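Local coordinates for protein NUDIX hydrolase (Alicyclobacillus acidocaldarius subsp. acidocaldarius, PDB 3QSJ) that probably hydrolyses phosphorus-containing acid anhydrides as a metal-dependent member of the Nudix family, and binds a calcium ion, at residues 22-34 / 38-50. Numbering follows the deposited sequence. Where two conformers were deposited one is given.
With CA (calcium ion), chain B.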
# COMPACT_ATOMS: atom_id res chain seq x y z
N LYS A 22 -4.54 22.13 -4.82
CA LYS A 22 -4.68 21.27 -6.01
C LYS A 22 -3.46 20.35 -6.22
O LYS A 22 -3.05 20.10 -7.35
CB LYS A 22 -5.02 22.10 -7.28
CG LYS A 22 -6.39 22.79 -7.22
CD LYS A 22 -6.67 23.61 -8.47
CE LYS A 22 -8.09 24.12 -8.51
NZ LYS A 22 -9.08 23.05 -8.80
N ASP A 23 -2.83 19.92 -5.11
CA ASP A 23 -1.74 18.96 -5.15
C ASP A 23 -2.25 17.61 -4.64
O ASP A 23 -3.02 17.59 -3.70
CB ASP A 23 -0.56 19.40 -4.26
CG ASP A 23 0.18 20.66 -4.73
OD1 ASP A 23 0.23 20.88 -5.95
OD2 ASP A 23 0.69 21.40 -3.88
N ILE A 24 -1.71 16.50 -5.19
CA ILE A 24 -2.08 15.19 -4.67
C ILE A 24 -1.40 14.99 -3.31
O ILE A 24 -0.21 15.29 -3.16
CB ILE A 24 -1.65 14.10 -5.67
CG1 ILE A 24 -2.46 14.24 -6.97
CG2 ILE A 24 -1.83 12.71 -5.03
CD1 ILE A 24 -2.05 13.36 -8.18
N GLU A 25 -2.13 14.39 -2.37
CA GLU A 25 -1.61 14.00 -1.07
C GLU A 25 -1.61 12.50 -1.03
O GLU A 25 -2.42 11.88 -1.71
CB GLU A 25 -2.50 14.55 0.06
CG GLU A 25 -2.35 16.05 0.08
CD GLU A 25 -3.28 16.82 0.97
OE1 GLU A 25 -4.13 16.19 1.66
OE2 GLU A 25 -3.14 18.07 1.01
N VAL A 26 -0.75 11.90 -0.19
CA VAL A 26 -0.54 10.44 -0.18
C VAL A 26 -0.29 9.98 1.26
O VAL A 26 0.26 10.77 2.03
CB VAL A 26 0.64 10.09 -1.14
CG1 VAL A 26 1.97 10.79 -0.74
CG2 VAL A 26 0.81 8.58 -1.30
N LEU A 27 -0.63 8.72 1.60
CA LEU A 27 -0.39 8.21 2.93
C LEU A 27 1.02 7.63 2.96
O LEU A 27 1.39 6.73 2.16
CB LEU A 27 -1.39 7.09 3.28
CG LEU A 27 -2.77 7.53 3.73
CD1 LEU A 27 -3.65 6.30 3.93
CD2 LEU A 27 -2.67 8.29 5.09
N VAL A 28 1.80 8.12 3.88
CA VAL A 28 3.13 7.56 4.03
C VAL A 28 3.29 7.15 5.46
O VAL A 28 2.56 7.64 6.33
CB VAL A 28 4.26 8.52 3.57
CG1 VAL A 28 4.25 8.72 2.06
CG2 VAL A 28 4.20 9.86 4.31
N VAL A 29 4.26 6.28 5.70
CA VAL A 29 4.60 5.84 7.06
C VAL A 29 6.11 5.94 7.28
O VAL A 29 6.86 5.95 6.30
CB VAL A 29 4.10 4.41 7.33
CG1 VAL A 29 2.55 4.35 7.17
CG2 VAL A 29 4.80 3.39 6.42
N ARG A 30 6.56 6.01 8.54
CA ARG A 30 8.01 5.97 8.77
C ARG A 30 8.33 4.83 9.72
O ARG A 30 7.72 4.71 10.76
CB ARG A 30 8.51 7.31 9.35
CG ARG A 30 10.03 7.21 9.65
CD ARG A 30 10.62 8.53 10.08
NE ARG A 30 10.02 9.03 11.32
CZ ARG A 30 10.32 10.21 11.82
NH1 ARG A 30 11.25 10.96 11.24
NH2 ARG A 30 9.71 10.65 12.91
N ARG A 31 9.29 3.99 9.34
CA ARG A 31 9.80 2.89 10.19
C ARG A 31 10.48 3.44 11.43
O ARG A 31 11.28 4.37 11.33
CB ARG A 31 10.79 2.01 9.41
CG ARG A 31 10.11 1.35 8.24
CD ARG A 31 11.11 0.70 7.31
NE ARG A 31 11.63 -0.51 7.92
CZ ARG A 31 11.03 -1.69 7.86
NH1 ARG A 31 9.86 -1.82 7.24
NH2 ARG A 31 11.58 -2.75 8.43
N ALA A 32 10.14 2.91 12.60
CA ALA A 32 10.73 3.36 13.86
C ALA A 32 12.28 3.15 13.86
O ALA A 32 12.79 2.22 13.23
CB ALA A 32 10.12 2.57 15.02
N LYS A 33 13.00 3.98 14.64
CA LYS A 33 14.45 3.93 14.78
C LYS A 33 14.85 2.60 15.44
O LYS A 33 15.99 2.16 15.30
CB LYS A 33 14.94 5.13 15.62
CG LYS A 33 14.80 6.48 14.93
CD LYS A 33 15.46 7.58 15.77
CE LYS A 33 14.51 8.48 16.52
NZ LYS A 33 13.65 7.76 17.50
N THR A 34 13.89 1.94 16.11
CA THR A 34 14.07 0.65 16.79
C THR A 34 14.00 -0.57 15.89
O THR A 34 14.36 -1.66 16.34
CB THR A 34 13.13 0.51 17.99
OG1 THR A 34 11.80 0.62 17.49
CG2 THR A 34 13.43 1.54 19.09
N LEU A 38 16.12 -1.06 7.75
CA LEU A 38 15.75 0.27 7.27
C LEU A 38 15.08 1.14 8.33
O LEU A 38 14.07 1.77 8.02
CB LEU A 38 14.87 0.20 6.02
CG LEU A 38 15.43 -0.65 4.85
CD1 LEU A 38 14.45 -0.59 3.67
CD2 LEU A 38 16.86 -0.25 4.50
N PRO A 39 15.67 1.29 9.54
CA PRO A 39 15.07 2.23 10.53
C PRO A 39 15.08 3.63 9.97
O PRO A 39 16.05 4.01 9.26
CB PRO A 39 15.99 2.12 11.76
CG PRO A 39 17.24 1.50 11.25
CD PRO A 39 16.91 0.68 10.06
N GLY A 40 13.99 4.36 10.23
CA GLY A 40 13.84 5.77 9.86
C GLY A 40 13.43 5.99 8.42
O GLY A 40 13.25 7.13 8.02
N PHE A 41 13.38 4.95 7.63
CA PHE A 41 12.99 5.11 6.21
C PHE A 41 11.49 5.48 6.08
O PHE A 41 10.65 4.95 6.84
CB PHE A 41 13.24 3.83 5.40
CG PHE A 41 14.63 3.71 4.81
CD1 PHE A 41 14.81 3.58 3.44
CD2 PHE A 41 15.76 3.77 5.63
CE1 PHE A 41 16.10 3.45 2.90
CE2 PHE A 41 17.05 3.65 5.08
CZ PHE A 41 17.21 3.51 3.72
N VAL A 42 11.18 6.36 5.14
CA VAL A 42 9.78 6.68 4.84
C VAL A 42 9.40 5.75 3.69
O VAL A 42 10.26 5.38 2.87
CB VAL A 42 9.52 8.17 4.53
CG1 VAL A 42 9.77 9.05 5.78
CG2 VAL A 42 10.37 8.67 3.34
N ALA A 43 8.13 5.34 3.65
CA ALA A 43 7.62 4.47 2.61
C ALA A 43 6.09 4.51 2.58
O ALA A 43 5.43 5.23 3.32
CB ALA A 43 8.09 3.03 2.88
N PHE A 44 5.56 3.70 1.71
CA PHE A 44 4.12 3.54 1.68
C PHE A 44 3.83 2.21 2.40
O PHE A 44 4.71 1.35 2.51
CB PHE A 44 3.61 3.45 0.22
CG PHE A 44 4.08 4.60 -0.64
CD1 PHE A 44 3.67 5.91 -0.37
CD2 PHE A 44 4.94 4.39 -1.71
CE1 PHE A 44 4.16 6.98 -1.13
CE2 PHE A 44 5.43 5.45 -2.47
CZ PHE A 44 5.05 6.74 -2.17
N PRO A 45 2.59 1.99 2.85
CA PRO A 45 2.26 0.71 3.49
C PRO A 45 2.48 -0.45 2.54
O PRO A 45 2.25 -0.32 1.33
CB PRO A 45 0.74 0.86 3.83
CG PRO A 45 0.55 2.36 3.97
CD PRO A 45 1.42 2.91 2.82
N GLY A 46 2.98 -1.56 3.07
CA GLY A 46 3.25 -2.71 2.20
C GLY A 46 3.98 -3.81 2.91
O GLY A 46 4.24 -3.73 4.12
N GLY A 47 4.32 -4.86 2.19
CA GLY A 47 5.07 -5.93 2.83
C GLY A 47 5.02 -7.19 2.01
O GLY A 47 4.51 -7.21 0.89
N ALA A 48 5.55 -8.23 2.60
CA ALA A 48 5.74 -9.52 1.94
C ALA A 48 4.43 -10.19 1.73
O ALA A 48 3.52 -10.14 2.59
CB ALA A 48 6.68 -10.42 2.80
N ALA A 49 4.34 -10.90 0.58
CA ALA A 49 3.17 -11.71 0.27
C ALA A 49 2.99 -12.82 1.32
O ALA A 49 3.97 -13.36 1.84
CB ALA A 49 3.32 -12.36 -1.13
N ASP A 50 1.72 -13.15 1.63
CA ASP A 50 1.35 -14.23 2.57
C ASP A 50 0.47 -15.24 1.79
O ASP A 50 -0.25 -14.81 0.88
CB ASP A 50 0.54 -13.63 3.74
CG ASP A 50 0.01 -14.63 4.79
OD1 ASP A 50 0.78 -15.01 5.70
OD2 ASP A 50 -1.16 -15.10 4.65
CA CA B . 4.00 -3.96 6.42
O HOH W 1 5.42 -5.77 6.77
O HOH W 2 2.41 -4.67 8.19
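Val-29 and Ala-43 form an antiparallel hydrogen-bonded pair. Val-29 N donates to Ala-43 O at 2.9 Å, and Ala-43 N returns a bond to Val-29 O. Further along, Arg-31 N donates to Phe-41 O at 3.0 Å. Gly-40 N closes the set on Arg-31 O at 2.9 Å, but from above the carbonyl plane. Gly-40 lies in a type II turn, Leu-38 to Phe-41. The two strands make a beta hairpin in the central mixed sheet of the Nudix fold. The pairing ends at Ala-43. Beyond the break at Phe-44 and Pro-45, Gly-46 O binds the calcium ion at 2.3 Å, together with Glu-82 and Glu-86 of helix 72-87. Apolar contact gathers at Phe-44. Val-26 CG2 reaches Phe-44 CE1 at 3.7 Å, as does Val-28 CG1 more tentatively, in one of two conformers, while Leu-27 O lies at the ring edge. The Arg-31 side chain bends at chi3 (74°) beside Leu-38, bringing NE to Phe-37 O, its hydrogen-bond acceptor. Replacing Arg-31 with an alanine would probably leave Phe-37 O without this donor and the Leu-38 CB flank uncovered. Arg-30 runs its CG past Gly-40 O to a salt bridge with Asp-175.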